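Local coordinates for protein probable TonB-dependent siderophore receptor PiuA (Acinetobacter baumannii, PDB 5FP1) that probably binds iron-chelating siderophores at the outer membrane, the first step of TonB-dependent iron uptake, at residues Q225-P230 with F264-N269; I284-T289 with L334-K339; L536-A541 with F570-N575. All coordinates share one frame; numbering follows the deposited sequence.

Overall arrangement
All three contacts join antiparallel neighbours in the wall of the TonB-dependent receptor barrel, and none touches another. Between interactions 1 and 2, strand 264-279 lies beside strand 284-304, which follows it after a short turn. Their centres are about 38 Å apart and their nearest atoms about 16 Å, since they use distant parts of these strands. Interaction 3 sits in another hairpin, across the chain's centre from interaction 1, with centres about 38 Å apart; from interaction 2 its centre lies about 31 Å away. Interactions 1 and 3 reach plug-domain residues from the inner face, and the side chain of Leu572 in interaction 3 lies about 7 Å from a bound detergent.

Interaction 1: residues Q225-P230 with F264-N269; sequences QTDDKP and FQKQEN
Thr226 N gives a bond of 2.8 Å to Gln267 O, and Thr226 takes one back on its side chain: Gln267 N donates to Thr226 OG1 at 2.9 Å. With chi1 at 75°, OG1 stands between the backbone N and the carbonyl carbon, where it meets this N-H in place of a main-chain oxygen. Two residues on, Asp228 and Gln265 return to the ordinary exchange, Asp228 N reaching Gln265 O and Gln265 N reaching Asp228 O; the second donor stands 38° above its carbonyl plane. At the other end the amide of Gln225 stacks on the carboxylate of Glu268, planes 6° apart, with Gln225 OE1 3.7 Å from Glu268 CD. Tyr223 bonds that same OE1, and His270 holds Glu268 OE2. Asp227 and Lys266 run side by side, Asp227 OD1 3.7 Å from Lys266 CE, while their charged atoms stay apart. Pro230 CD packs 3.4 Å from Phe264 CA. Gln265 and Gln267 send their amides inward to Asn81 and Asn108 of the plug, and Asn297 also receives Gln265 NE2. The inward side of this pairing is thus part of the barrel-to-plug interface of a TonB-dependent receptor, a beta-barrel with a plug domain folded inside it.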
loop_
_atom_site.group_PDB
_atom_site.type_symbol
_atom_site.label_atom_id
_atom_site.label_comp_id
_atom_site.label_asym_id
_atom_site.label_seq_id
_atom_site.Cartn_x
_atom_site.Cartn_y
_atom_site.Cartn_z
ATOM N N GLN A 225 3.014 14.776 -9.440
ATOM C CA GLN A 225 2.923 14.420 -10.848
ATOM C C GLN A 225 4.176 13.695 -11.268
ATOM O O GLN A 225 5.298 14.114 -10.921
ATOM C CB GLN A 225 2.691 15.671 -11.725
ATOM C CG GLN A 225 2.347 15.304 -13.167
ATOM C CD GLN A 225 1.741 16.441 -13.989
ATOM O OE1 GLN A 225 1.306 17.497 -13.473
ATOM N NE2 GLN A 225 1.683 16.213 -15.299
ATOM N N THR A 226 3.994 12.575 -11.977
ATOM C CA THR A 226 5.113 11.714 -12.364
ATOM C C THR A 226 5.210 11.565 -13.868
ATOM O O THR A 226 4.223 11.735 -14.598
ATOM C CB THR A 226 4.977 10.274 -11.802
ATOM O OG1 THR A 226 3.978 9.579 -12.568
ATOM C CG2 THR A 226 4.578 10.273 -10.357
ATOM N N ASP A 227 6.402 11.180 -14.328
ATOM C CA ASP A 227 6.676 10.982 -15.752
ATOM C C ASP A 227 7.754 9.909 -15.829
ATOM O O ASP A 227 8.951 10.208 -15.702
ATOM C CB ASP A 227 7.170 12.312 -16.366
ATOM C CG ASP A 227 7.380 12.243 -17.887
ATOM O OD1 ASP A 227 6.921 11.306 -18.555
ATOM O OD2 ASP A 227 8.010 13.168 -18.425
ATOM N N ASP A 228 7.338 8.657 -15.980
ATOM C CA ASP A 228 8.217 7.538 -15.795
ATOM C C ASP A 228 8.363 6.701 -17.065
ATOM O O ASP A 228 7.480 6.718 -17.938
ATOM C CB ASP A 228 7.658 6.575 -14.743
ATOM C CG ASP A 228 7.474 7.191 -13.374
ATOM O OD1 ASP A 228 8.093 8.237 -13.033
ATOM O OD2 ASP A 228 6.730 6.541 -12.600
ATOM N N LYS A 229 9.440 5.928 -17.112
ATOM C CA LYS A 229 9.537 4.787 -18.017
ATOM C C LYS A 229 9.330 3.565 -17.085
ATOM O O LYS A 229 10.163 3.294 -16.257
ATOM C CB LYS A 229 10.899 4.733 -18.716
ATOM C CG LYS A 229 11.163 5.865 -19.710
ATOM C CD LYS A 229 10.080 5.834 -20.784
ATOM C CE LYS A 229 10.295 6.799 -21.952
ATOM N NZ LYS A 229 9.186 6.586 -22.935
ATOM N N PRO A 230 8.187 2.871 -17.200
ATOM C CA PRO A 230 7.791 1.926 -16.149
ATOM C C PRO A 230 8.544 0.605 -16.202
ATOM O O PRO A 230 8.992 0.156 -17.262
ATOM C CB PRO A 230 6.293 1.696 -16.435
ATOM C CG PRO A 230 6.169 1.901 -17.911
ATOM C CD PRO A 230 7.137 3.022 -18.227
ATOM N N PHE A 264 5.367 3.930 -21.054
ATOM C CA PHE A 264 5.410 5.178 -20.284
ATOM C C PHE A 264 4.439 5.047 -19.123
ATOM O O PHE A 264 3.554 4.193 -19.131
ATOM C CB PHE A 264 5.026 6.402 -21.146
ATOM C CG PHE A 264 3.626 6.317 -21.716
ATOM C CD1 PHE A 264 2.533 6.805 -21.003
ATOM C CD2 PHE A 264 3.403 5.720 -22.935
ATOM C CE1 PHE A 264 1.242 6.668 -21.504
ATOM C CE2 PHE A 264 2.126 5.622 -23.452
ATOM C CZ PHE A 264 1.050 6.075 -22.728
ATOM N N GLN A 265 4.583 5.917 -18.141
ATOM C CA GLN A 265 3.550 6.050 -17.130
ATOM C C GLN A 265 3.561 7.442 -16.586
ATOM O O GLN A 265 4.602 7.956 -16.176
ATOM C CB GLN A 265 3.745 5.035 -15.993
ATOM C CG GLN A 265 2.700 5.122 -14.871
ATOM C CD GLN A 265 2.499 3.783 -14.162
ATOM O OE1 GLN A 265 3.439 2.992 -14.028
ATOM N NE2 GLN A 265 1.247 3.505 -13.737
ATOM N N LYS A 266 2.385 8.034 -16.567
ATOM C CA LYS A 266 2.195 9.366 -16.039
ATOM C C LYS A 266 1.039 9.363 -15.044
ATOM O O LYS A 266 -0.095 9.001 -15.370
ATOM C CB LYS A 266 1.866 10.323 -17.190
ATOM C CG LYS A 266 3.010 10.497 -18.182
ATOM C CD LYS A 266 2.519 11.063 -19.514
ATOM C CE LYS A 266 3.695 11.325 -20.443
ATOM N NZ LYS A 266 3.266 12.005 -21.698
ATOM N N GLN A 267 1.351 9.707 -13.805
ATOM C CA GLN A 267 0.346 9.815 -12.777
ATOM C C GLN A 267 0.233 11.270 -12.380
ATOM O O GLN A 267 1.232 12.004 -12.325
ATOM C CB GLN A 267 0.735 8.947 -11.573
ATOM C CG GLN A 267 0.926 7.477 -11.932
ATOM C CD GLN A 267 1.043 6.561 -10.736
ATOM O OE1 GLN A 267 1.506 6.953 -9.667
ATOM N NE2 GLN A 267 0.623 5.327 -10.911
ATOM N N GLU A 268 -0.967 11.657 -11.999
ATOM C CA GLU A 268 -1.201 13.005 -11.504
ATOM C C GLU A 268 -2.275 12.979 -10.439
ATOM O O GLU A 268 -3.377 12.510 -10.677
ATOM C CB GLU A 268 -1.629 13.933 -12.649
ATOM C CG GLU A 268 -1.789 15.377 -12.196
ATOM C CD GLU A 268 -2.227 16.314 -13.327
ATOM O OE1 GLU A 268 -2.069 15.973 -14.520
ATOM O OE2 GLU A 268 -2.731 17.404 -13.021
ATOM N N ASN A 269 -1.922 13.461 -9.255
ATOM C CA ASN A 269 -2.797 13.420 -8.111
ATOM C C ASN A 269 -2.903 14.777 -7.433
ATOM O O ASN A 269 -1.882 15.411 -7.179
ATOM C CB ASN A 269 -2.323 12.373 -7.132
ATOM C CG ASN A 269 -2.676 10.966 -7.600
ATOM O OD1 ASN A 269 -3.793 10.482 -7.401
ATOM N ND2 ASN A 269 -1.754 10.358 -8.311
HETATM O O HOH W 1 6.101 3.651 -13.324
#

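Interaction 2: residues I284-T289 with L334-K339; sequences ITITNT and LALTGK
This is a regular antiparallel strand pairing in the barrel wall, at the open end of the hairpin made by strands 284-304 and 315-341. Thr285 with Thr337 and Thr287 with Ala335 are hydrogen-bonded pairs, each exchanging two backbone bonds of 2.9 Å between N and O. The pairs beside them, Ile284 with Gly338, Ile286 with Leu336 and Asn288 with Leu334, are non-hydrogen-bonded, and CA-H groups approach carbonyls there, as Ile284 CA does Thr337 O. At Gly338 a CB would fall against Ile284 CA, and at its backbone angles of 149° and -151° it would also run into the preceding carbonyl O.

The two faces differ. On one, Ile284, Ile286, Leu334 and Leu336 meet diagonally across the strands: Ile284 CG2 meets Leu336 CD1 at 3.6 Å, and Ile286 CD1 meets Leu334 CD1 at 3.8 Å. In Ile286, CG1 is anti to the backbone N (chi1 -177°), and the methyl beyond it also rests over Ala335 O at 3.5 Å. Asn288 ND2 lies against Leu334 CD1 but bonds Asp332. On the other face one water is gripped by four groups: it donates to Ala335 O at 2.9 Å and, at longer range, to Thr285 O, and it bonds Thr287 OG1 at 2.7 Å and Thr337 OG1 at 2.8 Å. Thr285 OG1 turns instead to Asp279.

The aliphatic face is consistent with a lipid-facing wall. Strand 264-279 pairs with the other edge of 284-289, bringing His278 against Ile286, and strand 346-368 flanks 334-339, with Phe349 and Val351 against Leu336.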
loop_
_atom_site.group_PDB
_atom_site.type_symbol
_atom_site.label_atom_id
_atom_site.label_comp_id
_atom_site.label_asym_id
_atom_site.label_seq_id
_atom_site.Cartn_x
_atom_site.Cartn_y
_atom_site.Cartn_z
ATOM N N ILE A 284 -14.798 17.240 24.725
ATOM C CA ILE A 284 -15.595 16.783 23.594
ATOM C C ILE A 284 -15.424 17.731 22.405
ATOM O O ILE A 284 -15.616 18.953 22.519
ATOM C CB ILE A 284 -17.065 16.651 23.972
ATOM C CG1 ILE A 284 -17.196 15.678 25.145
ATOM C CG2 ILE A 284 -17.904 16.182 22.786
ATOM C CD1 ILE A 284 -18.560 15.687 25.775
ATOM N N THR A 285 -15.071 17.148 21.261
ATOM C CA THR A 285 -14.745 17.896 20.051
ATOM C C THR A 285 -15.621 17.364 18.910
ATOM O O THR A 285 -15.829 16.145 18.793
ATOM C CB THR A 285 -13.232 17.750 19.724
ATOM O OG1 THR A 285 -12.453 18.285 20.795
ATOM C CG2 THR A 285 -12.823 18.467 18.438
ATOM N N ILE A 286 -16.158 18.280 18.103
ATOM C CA ILE A 286 -16.836 17.922 16.857
ATOM C C ILE A 286 -15.939 18.339 15.700
ATOM O O ILE A 286 -15.399 19.470 15.685
ATOM C CB ILE A 286 -18.236 18.552 16.738
ATOM C CG1 ILE A 286 -18.937 18.107 15.461
ATOM C CG2 ILE A 286 -18.176 20.086 16.786
ATOM C CD1 ILE A 286 -19.438 16.678 15.465
ATOM N N THR A 287 -15.742 17.418 14.758
ATOM C CA THR A 287 -14.817 17.645 13.624
ATOM C C THR A 287 -15.543 17.307 12.333
ATOM O O THR A 287 -16.239 16.296 12.270
ATOM C CB THR A 287 -13.553 16.779 13.752
ATOM O OG1 THR A 287 -12.893 17.059 14.990
ATOM C CG2 THR A 287 -12.577 17.055 12.617
ATOM N N ASN A 288 -15.417 18.167 11.320
ATOM C CA ASN A 288 -15.858 17.867 9.975
ATOM C C ASN A 288 -14.668 17.954 9.041
ATOM O O ASN A 288 -13.929 18.937 9.039
ATOM C CB ASN A 288 -16.960 18.806 9.455
ATOM C CG ASN A 288 -17.528 18.350 8.115
ATOM O OD1 ASN A 288 -17.138 18.841 7.035
ATOM N ND2 ASN A 288 -18.371 17.364 8.156
ATOM N N THR A 289 -14.482 16.908 8.251
ATOM C CA THR A 289 -13.409 16.889 7.275
ATOM C C THR A 289 -14.032 16.666 5.894
ATOM O O THR A 289 -14.774 15.714 5.668
ATOM C CB THR A 289 -12.374 15.806 7.597
ATOM O OG1 THR A 289 -11.968 15.888 8.968
ATOM C CG2 THR A 289 -11.129 15.928 6.688
ATOM N N LEU A 334 -17.871 13.365 9.518
ATOM C CA LEU A 334 -18.274 14.168 10.682
ATOM C C LEU A 334 -18.117 13.265 11.898
ATOM O O LEU A 334 -18.670 12.167 11.914
ATOM C CB LEU A 334 -19.739 14.584 10.510
ATOM C CG LEU A 334 -20.404 15.431 11.597
ATOM C CD1 LEU A 334 -19.715 16.781 11.659
ATOM C CD2 LEU A 334 -21.871 15.585 11.258
ATOM N N ALA A 335 -17.290 13.676 12.859
ATOM C CA ALA A 335 -16.947 12.832 13.997
ATOM C C ALA A 335 -17.041 13.642 15.278
ATOM O O ALA A 335 -16.474 14.729 15.378
ATOM C CB ALA A 335 -15.538 12.295 13.876
ATOM N N LEU A 336 -17.719 13.070 16.258
ATOM C CA LEU A 336 -17.717 13.598 17.618
ATOM C C LEU A 336 -16.820 12.705 18.466
ATOM O O LEU A 336 -17.058 11.491 18.583
ATOM C CB LEU A 336 -19.144 13.556 18.149
ATOM C CG LEU A 336 -19.350 14.109 19.564
ATOM C CD1 LEU A 336 -19.230 15.614 19.530
ATOM C CD2 LEU A 336 -20.723 13.706 20.072
ATOM N N THR A 337 -15.784 13.298 19.048
ATOM C CA THR A 337 -14.821 12.555 19.814
ATOM C C THR A 337 -14.660 13.132 21.216
ATOM O O THR A 337 -14.956 14.303 21.470
ATOM C CB THR A 337 -13.421 12.605 19.170
ATOM O OG1 THR A 337 -13.052 13.971 18.937
ATOM C CG2 THR A 337 -13.394 11.838 17.846
ATOM N N GLY A 338 -14.123 12.323 22.111
ATOM C CA GLY A 338 -13.717 12.837 23.402
ATOM C C GLY A 338 -13.845 11.809 24.491
ATOM O O GLY A 338 -13.721 10.602 24.250
ATOM N N LYS A 339 -14.076 12.289 25.706
ATOM C CA LYS A 339 -14.250 11.389 26.834
ATOM C C LYS A 339 -15.342 11.859 27.770
ATOM O O LYS A 339 -15.602 13.062 27.900
ATOM C CB LYS A 339 -12.936 11.178 27.570
ATOM C CG LYS A 339 -12.116 12.407 27.828
ATOM C CD LYS A 339 -10.647 12.029 27.962
ATOM C CE LYS A 339 -9.763 13.264 28.075
ATOM N NZ LYS A 339 -9.807 13.853 29.442
HETATM O O HOH W 2 -13.843 14.990 16.452
#

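Interaction 3: residues L536-A541 with F570-N575; sequences LNLTAA and FELGLN
Leu538, Ala540, Leu572 and Leu574 share one face of this pairing, where leucine methyls settle over carbonyl oxygens of the opposite strand. Leu572 CD1 lies 3.4 Å from Thr539 O and 3.8 Å from Ala540 CB. Leu538 CD1 sits 3.4 Å from Gly573 O and reaches Leu572 CD1 at 4.1 Å, the two side chains slanting across each other. In Leu572 and Leu574, CG is anti to the backbone N (chi1 -167° and 177°) and so beside its own carbonyl carbon; from there Leu574 CD1 comes near Asn537 O and lies against Leu536 CD2. At the end of the row the Phe570 ring approaches Ala541 O obliquely, with CD1 3.3 Å from that oxygen.

Beneath these side chains six backbone bonds lock the register: Asn537 with Asn575, Thr539 with Gly573, and Ala541 with Glu571 each exchange a pair. The two segments belong to a long antiparallel hairpin of strands 536-555 and 558-575 in the barrel of a TonB-dependent receptor, and the leucine face, with a bound detergent about 7 Å from the side chain of Leu572, is consistent with contact with the membrane.

The other face is largely polar. One water joins the carboxamides, donating to Asn537 OD1 and accepting from Asn575 ND2 at 2.8 Å; a second lies 2.6 Å from Thr539 OG1. Thr539 OG1 lies 3.6 Å from Gly573 CA, where a CB on Gly573 would clash with it. Farther out, Asp530 takes Asn537 ND2 and Ser585 bonds Asn575 OD1, while Glu571 OE1 makes a salt bridge to Arg88 of the plug; Ser43, also of the plug, touches Ala541.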
loop_
_atom_site.group_PDB
_atom_site.type_symbol
_atom_site.label_atom_id
_atom_site.label_comp_id
_atom_site.label_asym_id
_atom_site.label_seq_id
_atom_site.Cartn_x
_atom_site.Cartn_y
_atom_site.Cartn_z
ATOM N N LEU A 536 11.219 1.521 25.400
ATOM C CA LEU A 536 11.069 0.367 24.525
ATOM C C LEU A 536 9.649 -0.136 24.605
ATOM O O LEU A 536 9.016 -0.060 25.673
ATOM C CB LEU A 536 11.985 -0.775 24.933
ATOM C CG LEU A 536 13.408 -0.821 24.420
ATOM C CD1 LEU A 536 14.092 -2.056 24.983
ATOM C CD2 LEU A 536 13.460 -0.823 22.906
ATOM N N ASN A 537 9.142 -0.620 23.469
ATOM C CA ASN A 537 7.849 -1.270 23.423
ATOM C C ASN A 537 7.988 -2.595 22.685
ATOM O O ASN A 537 8.591 -2.680 21.605
ATOM C CB ASN A 537 6.781 -0.368 22.778
ATOM C CG ASN A 537 5.427 -1.063 22.631
ATOM O OD1 ASN A 537 5.137 -1.647 21.591
ATOM N ND2 ASN A 537 4.599 -1.010 23.672
ATOM N N LEU A 538 7.441 -3.629 23.300
ATOM C CA LEU A 538 7.389 -4.961 22.723
ATOM C C LEU A 538 5.929 -5.305 22.466
ATOM O O LEU A 538 5.057 -5.013 23.303
ATOM C CB LEU A 538 7.978 -5.952 23.712
ATOM C CG LEU A 538 7.832 -7.428 23.382
ATOM C CD1 LEU A 538 8.716 -7.763 22.199
ATOM C CD2 LEU A 538 8.204 -8.281 24.587
ATOM N N THR A 539 5.644 -5.918 21.322
ATOM C CA THR A 539 4.293 -6.411 21.036
ATOM C C THR A 539 4.384 -7.862 20.548
ATOM O O THR A 539 5.342 -8.267 19.877
ATOM C CB THR A 539 3.546 -5.586 19.946
ATOM O OG1 THR A 539 4.255 -5.690 18.699
ATOM C CG2 THR A 539 3.394 -4.102 20.332
ATOM N N ALA A 540 3.378 -8.645 20.895
ATOM C CA ALA A 540 3.236 -10.004 20.404
ATOM C C ALA A 540 1.764 -10.283 20.186
ATOM O O ALA A 540 0.922 -9.836 20.963
ATOM C CB ALA A 540 3.811 -10.989 21.402
ATOM N N ALA A 541 1.452 -11.046 19.140
ATOM C CA ALA A 541 0.081 -11.395 18.829
ATOM C C ALA A 541 0.019 -12.716 18.116
ATOM O O ALA A 541 0.908 -13.045 17.301
ATOM C CB ALA A 541 -0.549 -10.311 17.974
ATOM N N PHE A 570 1.507 -15.376 13.777
ATOM C CA PHE A 570 2.173 -14.813 14.935
ATOM C C PHE A 570 2.979 -13.600 14.500
ATOM O O PHE A 570 3.665 -13.617 13.461
ATOM C CB PHE A 570 3.096 -15.871 15.548
ATOM C CG PHE A 570 4.018 -15.337 16.592
ATOM C CD1 PHE A 570 3.532 -14.909 17.805
ATOM C CD2 PHE A 570 5.377 -15.312 16.381
ATOM C CE1 PHE A 570 4.389 -14.447 18.792
ATOM C CE2 PHE A 570 6.239 -14.824 17.350
ATOM C CZ PHE A 570 5.741 -14.389 18.557
ATOM N N GLU A 571 2.894 -12.527 15.274
ATOM C CA GLU A 571 3.653 -11.327 14.978
ATOM C C GLU A 571 4.335 -10.874 16.265
ATOM O O GLU A 571 3.743 -10.920 17.347
ATOM C CB GLU A 571 2.736 -10.176 14.462
ATOM C CG GLU A 571 2.238 -10.327 13.032
ATOM C CD GLU A 571 0.961 -9.522 12.691
ATOM O OE1 GLU A 571 0.406 -8.784 13.558
ATOM O OE2 GLU A 571 0.482 -9.686 11.552
ATOM N N LEU A 572 5.539 -10.364 16.124
ATOM C CA LEU A 572 6.318 -9.785 17.224
ATOM C C LEU A 572 6.953 -8.481 16.730
ATOM O O LEU A 572 7.427 -8.403 15.598
ATOM C CB LEU A 572 7.389 -10.789 17.623
ATOM C CG LEU A 572 8.218 -10.689 18.887
ATOM C CD1 LEU A 572 7.381 -10.991 20.115
ATOM C CD2 LEU A 572 9.330 -11.726 18.760
ATOM N N GLY A 573 6.948 -7.454 17.573
ATOM C CA GLY A 573 7.501 -6.151 17.238
ATOM C C GLY A 573 8.280 -5.586 18.419
ATOM O O GLY A 573 7.928 -5.833 19.574
ATOM N N LEU A 574 9.351 -4.859 18.134
ATOM C CA LEU A 574 10.164 -4.209 19.179
ATOM C C LEU A 574 10.670 -2.889 18.650
ATOM O O LEU A 574 11.357 -2.862 17.631
ATOM C CB LEU A 574 11.352 -5.100 19.602
ATOM C CG LEU A 574 12.307 -4.483 20.640
ATOM C CD1 LEU A 574 11.632 -4.312 21.988
ATOM C CD2 LEU A 574 13.570 -5.316 20.793
ATOM N N ASN A 575 10.306 -1.789 19.309
ATOM C CA ASN A 575 10.733 -0.462 18.906
ATOM C C ASN A 575 11.182 0.412 20.080
ATOM O O ASN A 575 10.564 0.388 21.146
ATOM C CB ASN A 575 9.598 0.278 18.194
ATOM C CG ASN A 575 9.225 -0.358 16.855
ATOM O OD1 ASN A 575 9.778 0.004 15.813
ATOM N ND2 ASN A 575 8.333 -1.342 16.891
HETATM O O HOH W 3 6.795 -2.053 19.142
HETATM O O HOH W 4 3.303 -7.653 17.370
#